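Local coordinates for protein osa (Shigella flexneri, PDB 4O7K) that acts as a plasmid fertility inhibition factor of the ParB/Srx superfamily, suppressing the oncogenicity of Agrobacterium tumefaciens, at residues A[14-19]-A[77-81]; A[4-8]-A[84-88]; A[30-34]-A[45-49]. The protein carries 1 engineered substitution. All coordinates share one frame. Where two conformers were deposited one is given. Residues are numbered along the deposited sequence.

Interaction 1. Residues A[14-19]-A[77-81]; sequences EIRRLD and YRAWL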
loop_
_atom_site.group_PDB
_atom_site.type_symbol
_atom_site.label_atom_id
_atom_site.label_comp_id
_atom_site.label_asym_id
_atom_site.label_seq_id
_atom_site.Cartn_x
_atom_site.Cartn_y
_atom_site.Cartn_z
ATOM N N GLU A 14 2.270 -0.605 -18.714
ATOM C CA GLU A 14 1.648 -0.099 -17.491
ATOM C C GLU A 14 2.635 0.706 -16.651
ATOM O O GLU A 14 2.296 1.767 -16.142
ATOM C CB GLU A 14 1.062 -1.240 -16.661
ATOM C CG GLU A 14 0.305 -0.769 -15.396
ATOM C CD GLU A 14 -1.067 -0.143 -15.687
ATOM O OE1 GLU A 14 -1.294 0.346 -16.817
ATOM O OE2 GLU A 14 -1.923 -0.145 -14.771
ATOM N N ILE A 15 3.856 0.206 -16.511
ATOM C CA ILE A 15 4.897 0.961 -15.823
ATOM C C ILE A 15 5.141 2.298 -16.519
ATOM O O ILE A 15 5.257 3.337 -15.870
ATOM C CB ILE A 15 6.207 0.145 -15.740
ATOM C CG1 ILE A 15 6.013 -1.020 -14.766
ATOM C CG2 ILE A 15 7.381 1.029 -15.328
ATOM C CD1 ILE A 15 7.102 -2.088 -14.854
ATOM N N ARG A 16 5.180 2.288 -17.845
ATOM C CA ARG A 16 5.378 3.542 -18.569
ATOM C C ARG A 16 4.196 4.510 -18.342
ATOM O O ARG A 16 4.395 5.724 -18.257
ATOM C CB ARG A 16 5.589 3.264 -20.062
ATOM C CG ARG A 16 5.889 4.491 -20.910
ATOM C CD ARG A 16 5.315 4.319 -22.307
ATOM N NE ARG A 16 5.660 5.423 -23.202
ATOM C CZ ARG A 16 4.769 6.156 -23.866
ATOM N NH1 ARG A 16 3.469 5.924 -23.716
ATOM N NH2 ARG A 16 5.177 7.138 -24.662
ATOM N N ARG A 17 2.983 3.963 -18.242
ATOM C CA ARG A 17 1.781 4.760 -17.961
ATOM C C ARG A 17 1.904 5.421 -16.597
ATOM O O ARG A 17 1.625 6.616 -16.434
ATOM C CB ARG A 17 0.520 3.885 -18.005
ATOM C CG ARG A 17 -0.798 4.650 -17.879
ATOM C CD ARG A 17 -1.994 3.725 -17.584
ATOM N NE ARG A 17 -2.332 3.677 -16.156
ATOM C CZ ARG A 17 -3.349 2.986 -15.641
ATOM N NH1 ARG A 17 -4.143 2.275 -16.434
ATOM N NH2 ARG A 17 -3.576 3.007 -14.334
ATOM N N LEU A 18 2.326 4.630 -15.619
ATOM C CA LEU A 18 2.526 5.119 -14.262
ATOM C C LEU A 18 3.610 6.197 -14.216
ATOM O O LEU A 18 3.488 7.170 -13.474
ATOM C CB LEU A 18 2.882 3.955 -13.336
ATOM C CG LEU A 18 1.702 3.003 -13.105
ATOM C CD1 LEU A 18 2.158 1.695 -12.463
ATOM C CD2 LEU A 18 0.621 3.671 -12.262
ATOM N N ASP A 19 4.658 6.024 -15.019
ATOM C CA ASP A 19 5.768 6.970 -15.060
ATOM C C ASP A 19 5.238 8.345 -15.411
ATOM O O ASP A 19 5.580 9.344 -14.770
ATOM C CB ASP A 19 6.828 6.546 -16.078
ATOM C CG ASP A 19 7.718 5.415 -15.580
ATOM O OD1 ASP A 19 7.742 5.145 -14.357
ATOM O OD2 ASP A 19 8.411 4.797 -16.423
ATOM N N TYR A 77 2.387 0.853 -6.561
ATOM C CA TYR A 77 1.943 0.004 -7.658
ATOM C C TYR A 77 3.089 -0.236 -8.637
ATOM O O TYR A 77 3.371 -1.377 -8.995
ATOM C CB TYR A 77 0.745 0.662 -8.352
ATOM C CG TYR A 77 0.105 -0.087 -9.508
ATOM C CD1 TYR A 77 0.232 -1.469 -9.656
ATOM C CD2 TYR A 77 -0.653 0.608 -10.445
ATOM C CE1 TYR A 77 -0.380 -2.127 -10.722
ATOM C CE2 TYR A 77 -1.254 -0.028 -11.497
ATOM C CZ TYR A 77 -1.119 -1.388 -11.639
ATOM O OH TYR A 77 -1.737 -1.992 -12.702
ATOM N N ARG A 78 3.746 0.841 -9.060
ATOM C CA ARG A 78 4.877 0.743 -9.988
ATOM C C ARG A 78 6.023 -0.102 -9.441
ATOM O O ARG A 78 6.594 -0.932 -10.155
ATOM C CB ARG A 78 5.399 2.135 -10.338
ATOM C CG ARG A 78 6.629 2.122 -11.227
ATOM C CD ARG A 78 7.102 3.527 -11.560
ATOM N NE ARG A 78 8.259 3.499 -12.455
ATOM C CZ ARG A 78 9.521 3.403 -12.043
ATOM N NH1 ARG A 78 9.799 3.329 -10.750
ATOM N NH2 ARG A 78 10.507 3.382 -12.927
ATOM N N ALA A 79 6.368 0.115 -8.178
ATOM C CA ALA A 79 7.453 -0.637 -7.549
ATOM C C ALA A 79 7.100 -2.120 -7.435
ATOM O O ALA A 79 7.963 -3.003 -7.567
ATOM C CB ALA A 79 7.771 -0.054 -6.179
ATOM N N TRP A 80 5.820 -2.396 -7.213
ATOM C CA TRP A 80 5.329 -3.772 -7.129
ATOM C C TRP A 80 5.418 -4.452 -8.497
ATOM O O TRP A 80 5.854 -5.596 -8.603
ATOM C CB TRP A 80 3.890 -3.787 -6.598
ATOM C CG TRP A 80 3.335 -5.137 -6.269
ATOM C CD1 TRP A 80 3.961 -6.359 -6.411
ATOM C CD2 TRP A 80 2.024 -5.411 -5.769
ATOM N NE1 TRP A 80 3.111 -7.369 -6.009
ATOM C CE2 TRP A 80 1.913 -6.816 -5.616
ATOM C CE3 TRP A 80 0.920 -4.605 -5.425
ATOM C CZ2 TRP A 80 0.761 -7.428 -5.131
ATOM C CZ3 TRP A 80 -0.223 -5.212 -4.942
ATOM C CH2 TRP A 80 -0.296 -6.615 -4.798
ATOM N N LEU A 81 5.024 -3.737 -9.546
ATOM C CA LEU A 81 5.153 -4.254 -10.900
ATOM C C LEU A 81 6.615 -4.557 -11.251
ATOM O O LEU A 81 6.891 -5.399 -12.103
ATOM C CB LEU A 81 4.570 -3.268 -11.909
ATOM C CG LEU A 81 3.046 -3.210 -11.971
ATOM C CD1 LEU A 81 2.601 -1.978 -12.740
ATOM C CD2 LEU A 81 2.467 -4.465 -12.602
HETATM O O HOH W 1 10.230 2.956 -15.465
#
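Two helices that cross nearly antiparallel illustrate how an apolar seam can be edged by polar pairs. The axes of 14-19 and 77-81 run at 153° and approach to 9.8 Å, with I15 and R78 nearest by CA. L18 and L81 share the m,t rotamer and meet CD1 to CD1 at 3.7 Å; the CD1 of L18 also lies over one face of the Y77 ring, 4.1 Å from its centroid, a CH-pi contact. I15, likewise m,t, brings its CG1 to 3.9 Å from CB of L81. On one flank Y77, with chi1 t, sends its ring along the seam so that OH donates to OE2 of E14 at 2.8 Å; E14 folds up to this edge through t,p angles, and the hydroxyl also bonds to K94 N. On the other flank R78 is extended, t through chi3, and runs its aliphatic part past I15 to a salt bridge with D19, NE to OD1 2.6 Å, although the hydrogen bond within it is weak (124°). A water links D19 OD2 to R78 NH2. Hydrocarbon thus fills the middle; the tyrosine–carboxylate bond gives one margin a directional link, and charge with a bridging water mainly holds the other.

Interaction 2. Residues A[4-8]-A[84-88]; sequences LLWRR and GVEDS. Engineered in segment 4-8: W6 (natural residue Arg).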
loop_
_atom_site.group_PDB
_atom_site.type_symbol
_atom_site.label_atom_id
_atom_site.label_comp_id
_atom_site.label_asym_id
_atom_site.label_seq_id
_atom_site.Cartn_x
_atom_site.Cartn_y
_atom_site.Cartn_z
ATOM N N LEU A 4 4.429 -15.381 -22.003
ATOM C CA LEU A 4 5.378 -14.510 -21.324
ATOM C C LEU A 4 5.613 -13.171 -22.025
ATOM O O LEU A 4 5.689 -12.130 -21.373
ATOM C CB LEU A 4 6.716 -15.244 -21.164
ATOM C CG LEU A 4 7.834 -14.532 -20.402
ATOM C CD1 LEU A 4 7.369 -14.177 -18.997
ATOM C CD2 LEU A 4 9.073 -15.401 -20.350
ATOM N N LEU A 5 5.752 -13.192 -23.345
ATOM C CA LEU A 5 6.013 -11.959 -24.082
ATOM C C LEU A 5 4.856 -10.992 -23.886
ATOM O O LEU A 5 5.055 -9.801 -23.637
ATOM C CB LEU A 5 6.222 -12.243 -25.568
ATOM C CG LEU A 5 6.454 -10.984 -26.400
ATOM C CD1 LEU A 5 7.743 -10.299 -25.949
ATOM C CD2 LEU A 5 6.506 -11.324 -27.884
ATOM N N TRP A 6 3.649 -11.534 -24.010
ATOM C CA TRP A 6 2.420 -10.783 -23.772
ATOM C C TRP A 6 2.448 -10.135 -22.394
ATOM O O TRP A 6 2.225 -8.931 -22.253
ATOM C CB TRP A 6 1.191 -11.699 -23.900
ATOM C CG TRP A 6 -0.122 -11.060 -23.477
ATOM C CD1 TRP A 6 -0.522 -10.767 -22.201
ATOM C CD2 TRP A 6 -1.212 -10.676 -24.330
ATOM N NE1 TRP A 6 -1.775 -10.206 -22.210
ATOM C CE2 TRP A 6 -2.224 -10.140 -23.503
ATOM C CE3 TRP A 6 -1.430 -10.727 -25.711
ATOM C CZ2 TRP A 6 -3.432 -9.658 -24.011
ATOM C CZ3 TRP A 6 -2.631 -10.246 -26.214
ATOM C CH2 TRP A 6 -3.616 -9.718 -25.365
ATOM N N ARG A 7 2.722 -10.944 -21.382
ATOM C CA ARG A 7 2.679 -10.472 -20.007
ATOM C C ARG A 7 3.778 -9.452 -19.712
ATOM O O ARG A 7 3.542 -8.477 -19.002
ATOM C CB ARG A 7 2.741 -11.666 -19.050
ATOM C CG ARG A 7 1.427 -12.452 -19.044
ATOM C CD ARG A 7 1.348 -13.464 -17.908
ATOM N NE ARG A 7 1.985 -14.726 -18.263
ATOM C CZ ARG A 7 3.154 -15.139 -17.782
ATOM N NH1 ARG A 7 3.819 -14.388 -16.913
ATOM N NH2 ARG A 7 3.657 -16.306 -18.171
ATOM N N ARG A 8 4.959 -9.645 -20.286
ATOM C CA ARG A 8 6.040 -8.672 -20.115
ATOM C C ARG A 8 5.745 -7.346 -20.807
ATOM O O ARG A 8 6.043 -6.281 -20.272
ATOM C CB ARG A 8 7.366 -9.232 -20.640
ATOM C CG ARG A 8 7.909 -10.379 -19.813
ATOM C CD ARG A 8 9.419 -10.363 -19.805
ATOM N NE ARG A 8 9.972 -11.634 -20.247
ATOM C CZ ARG A 8 11.236 -11.994 -20.074
ATOM N NH1 ARG A 8 11.658 -13.173 -20.510
ATOM N NH2 ARG A 8 12.077 -11.171 -19.460
ATOM N N GLY A 84 8.372 -8.014 -11.496
ATOM C CA GLY A 84 8.357 -8.811 -12.706
ATOM C C GLY A 84 7.087 -9.630 -12.803
ATOM O O GLY A 84 6.242 -9.566 -11.910
ATOM N N VAL A 85 6.951 -10.413 -13.870
ATOM C CA VAL A 85 5.677 -11.074 -14.161
ATOM C C VAL A 85 5.594 -12.539 -13.736
ATOM O O VAL A 85 4.507 -13.123 -13.727
ATOM C CB VAL A 85 5.348 -11.003 -15.666
ATOM C CG1 VAL A 85 5.046 -9.572 -16.073
ATOM C CG2 VAL A 85 6.484 -11.575 -16.487
ATOM N N GLU A 86 6.726 -13.133 -13.383
ATOM C CA GLU A 86 6.744 -14.565 -13.090
ATOM C C GLU A 86 6.753 -14.857 -11.594
ATOM O O GLU A 86 6.407 -15.954 -11.171
ATOM C CB GLU A 86 7.947 -15.218 -13.768
ATOM C CG GLU A 86 8.428 -14.438 -14.981
ATOM C CD GLU A 86 9.612 -15.080 -15.666
ATOM O OE1 GLU A 86 9.484 -16.242 -16.110
ATOM O OE2 GLU A 86 10.664 -14.417 -15.768
ATOM N N ASP A 87 7.135 -13.862 -10.801
ATOM C CA ASP A 87 7.150 -13.978 -9.347
ATOM C C ASP A 87 5.820 -14.519 -8.819
ATOM O O ASP A 87 4.761 -14.181 -9.341
ATOM C CB ASP A 87 7.441 -12.605 -8.724
ATOM C CG ASP A 87 8.155 -12.701 -7.388
ATOM O OD1 ASP A 87 7.526 -13.157 -6.409
ATOM O OD2 ASP A 87 9.339 -12.299 -7.317
ATOM N N SER A 88 5.858 -15.354 -7.789
ATOM C CA SER A 88 4.614 -15.766 -7.159
ATOM C C SER A 88 3.880 -14.551 -6.553
ATOM O O SER A 88 2.669 -14.594 -6.323
ATOM C CB SER A 88 4.872 -16.805 -6.072
ATOM O OG SER A 88 5.348 -16.185 -4.890
#
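A helix meeting an irregular loop shows how little is needed to make a surface contact. Residues 4-8 form the first turn of helix 4-24, with R8 N bonded to L4 O at 2.8 Å, whereas 84-88 have no regular structure. G84 is the first residue to leave helical angles after the preceding helix, and its phi of 101° with psi near 180° would jam a CB against the carbonyl oxygen before it, so the bend calls for glycine. V85 and E86 then take similar backbone angles, phi close to -100° and psi between -10° and -20°, and V85 comes nearest to the helix, its CA 6.4 Å from that of R8. Its side chain points at the helix and does most of the work. CG2 of V85 lies 3.7 Å from CD1 of L4 and 3.8 Å from CG of R8, while CG1 lies 3.5 Å from the backbone O of R7. The valine thus sits against one helical turn. L4, in the t,p rotamer, reaches on to E86, where its CD1 is 4.1 Å from CD of the carboxylate. R7 brings its guanidinium alongside V85, NH1 standing 3.9 Å from CG2; NH1 is also 3.5 Å from the V85 O, but at an angle too poor for a hydrogen bond. NE of R7 makes a weak hydrogen bond to the backbone O of H2. With no hydrogen bond or salt bridge between the segments, the contact rests on van der Waals packing around one valine, joining the start of the N-terminal helix to the loop that follows helix 73-81.

Interaction 3. Residues A[30-34]-A[45-49]; sequences LELPQ and WRLPV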
loop_
_atom_site.group_PDB
_atom_site.type_symbol
_atom_site.label_atom_id
_atom_site.label_comp_id
_atom_site.label_asym_id
_atom_site.label_seq_id
_atom_site.Cartn_x
_atom_site.Cartn_y
_atom_site.Cartn_z
ATOM N N LEU A 30 -1.820 15.190 -2.374
ATOM C CA LEU A 30 -2.630 13.983 -2.473
ATOM C C LEU A 30 -3.587 13.933 -1.283
ATOM O O LEU A 30 -3.391 14.642 -0.299
ATOM C CB LEU A 30 -1.749 12.727 -2.528
ATOM C CG LEU A 30 -0.976 12.504 -3.837
ATOM C CD1 LEU A 30 -0.099 11.236 -3.783
ATOM C CD2 LEU A 30 -1.934 12.444 -5.026
ATOM N N GLU A 31 -4.642 13.135 -1.391
ATOM C CA GLU A 31 -5.503 12.872 -0.249
ATOM C C GLU A 31 -4.805 11.914 0.717
ATOM O O GLU A 31 -4.472 10.782 0.360
ATOM C CB GLU A 31 -6.854 12.301 -0.695
ATOM C CG GLU A 31 -7.585 13.168 -1.709
ATOM C CD GLU A 31 -9.033 13.409 -1.334
ATOM O OE1 GLU A 31 -9.568 12.627 -0.519
ATOM O OE2 GLU A 31 -9.632 14.384 -1.844
ATOM N N LEU A 32 -4.606 12.384 1.942
ATOM C CA LEU A 32 -3.932 11.638 3.000
ATOM C C LEU A 32 -4.883 10.805 3.856
ATOM O O LEU A 32 -6.033 11.203 4.099
ATOM C CB LEU A 32 -3.171 12.600 3.920
ATOM C CG LEU A 32 -1.814 13.194 3.520
ATOM C CD1 LEU A 32 -1.900 14.010 2.262
ATOM C CD2 LEU A 32 -1.220 14.043 4.642
ATOM N N PRO A 33 -4.400 9.651 4.347
ATOM C CA PRO A 33 -5.179 8.962 5.379
ATOM C C PRO A 33 -5.301 9.862 6.610
ATOM O O PRO A 33 -4.398 10.650 6.877
ATOM C CB PRO A 33 -4.368 7.692 5.673
ATOM C CG PRO A 33 -3.010 7.931 5.097
ATOM C CD PRO A 33 -3.192 8.906 3.955
ATOM N N GLN A 34 -6.415 9.763 7.325
ATOM C CA GLN A 34 -6.637 10.597 8.500
ATOM C C GLN A 34 -6.627 9.749 9.758
ATOM O O GLN A 34 -7.420 8.811 9.886
ATOM C CB GLN A 34 -7.963 11.354 8.387
ATOM C CG GLN A 34 -8.081 12.209 7.140
ATOM C CD GLN A 34 -9.494 12.745 6.951
ATOM O OE1 GLN A 34 -10.458 12.168 7.452
ATOM N NE2 GLN A 34 -9.618 13.843 6.221
ATOM N N TRP A 45 -6.654 4.612 10.860
ATOM C CA TRP A 45 -6.840 5.648 9.850
ATOM C C TRP A 45 -8.160 5.498 9.124
ATOM O O TRP A 45 -8.608 4.387 8.846
ATOM C CB TRP A 45 -5.738 5.620 8.802
ATOM C CG TRP A 45 -4.367 5.873 9.267
ATOM C CD1 TRP A 45 -3.712 7.070 9.282
ATOM C CD2 TRP A 45 -3.430 4.894 9.723
ATOM N NE1 TRP A 45 -2.431 6.902 9.749
ATOM C CE2 TRP A 45 -2.229 5.574 10.022
ATOM C CE3 TRP A 45 -3.494 3.511 9.923
ATOM C CZ2 TRP A 45 -1.098 4.911 10.506
ATOM C CZ3 TRP A 45 -2.360 2.854 10.399
ATOM C CH2 TRP A 45 -1.188 3.562 10.691
ATOM N N ARG A 46 -8.765 6.641 8.807
ATOM C CA ARG A 46 -9.815 6.716 7.815
ATOM C C ARG A 46 -9.147 6.942 6.467
ATOM O O ARG A 46 -8.274 7.805 6.340
ATOM C CB ARG A 46 -10.795 7.856 8.141
ATOM C CG ARG A 46 -11.802 8.129 7.028
ATOM C CD ARG A 46 -12.628 9.409 7.249
ATOM N NE ARG A 46 -13.434 9.672 6.056
ATOM C CZ ARG A 46 -13.167 10.600 5.140
ATOM N NH1 ARG A 46 -12.133 11.425 5.281
ATOM N NH2 ARG A 46 -13.947 10.705 4.073
ATOM N N LEU A 47 -9.532 6.163 5.465
ATOM C CA LEU A 47 -8.975 6.346 4.124
ATOM C C LEU A 47 -10.097 6.715 3.163
ATOM O O LEU A 47 -11.041 5.949 2.992
ATOM C CB LEU A 47 -8.246 5.075 3.644
ATOM C CG LEU A 47 -6.934 4.687 4.329
ATOM C CD1 LEU A 47 -7.234 4.051 5.670
ATOM C CD2 LEU A 47 -6.168 3.695 3.473
ATOM N N PRO A 48 -10.009 7.907 2.552
ATOM C CA PRO A 48 -10.985 8.284 1.525
ATOM C C PRO A 48 -10.869 7.330 0.344
ATOM O O PRO A 48 -9.744 6.994 -0.035
ATOM C CB PRO A 48 -10.564 9.701 1.120
ATOM C CG PRO A 48 -9.581 10.157 2.182
ATOM C CD PRO A 48 -8.950 8.916 2.721
ATOM N N VAL A 49 -12.001 6.893 -0.202
ATOM C CA VAL A 49 -12.022 6.029 -1.383
ATOM C C VAL A 49 -12.941 6.649 -2.419
ATOM O O VAL A 49 -14.142 6.757 -2.172
ATOM C CB VAL A 49 -12.532 4.621 -1.064
ATOM C CG1 VAL A 49 -12.325 3.722 -2.263
ATOM C CG2 VAL A 49 -11.841 4.057 0.165
#
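Hydrogen bonding sets the register here. Q34 and R46 form an antiparallel hydrogen-bonded pair, Q34 N to R46 O at 2.9 Å and R46 N to Q34 O at 2.8 Å, both close to linear. The pair joins short strand 34-35, an outer edge of the mixed sheet, to strand 44-47. The same two residues meet again through their side chains, which share a face of the sheet: NH1 of R46, held out on an extended chain, donates to OE1 of Q34 at 2.8 Å, near the guanidinium plane. D54 takes the NE of R46 in a salt bridge. Two CA-H...O contacts accompany the pair, W45 CA to Q34 O at 3.2 Å and P33 CA to R46 O at 3.4 Å. P33 rests its CB 3.7 Å from CD1 of W45 and 4.2 Å from CG of L47. The indole of W45 donates its NE1 to Y70 OH. P48 meets the E31 side chain, CB to OE1 3.5 Å. P48 has no N-H to offer L32 O, 4.0 Å from its CD, so no second bonded pair forms on this side, and Q34/R46, with its side-chain bond and the P33–W45 packing, carries the link.

How the interactions relate
From the N terminus, helix 4-24 takes part in two of the contacts. Its first turn meets the loop at 84-88 in interaction 2, closing the longest of the three loops, and a little farther along, 14-19 packs against 77-81 in interaction 1, closing a shorter loop within it. Both contacts lie on the same side of the chain's centre and hold the N-terminal helix to helix 73-81 and the loop beyond. The chain then turns into 30-34, which pairs with 45-49 in interaction 3, a short local loop inside both others that joins edge strand 34-35, and the segment leading into it, to strand 44-47 of the mixed sheet. The loops nest without crossing.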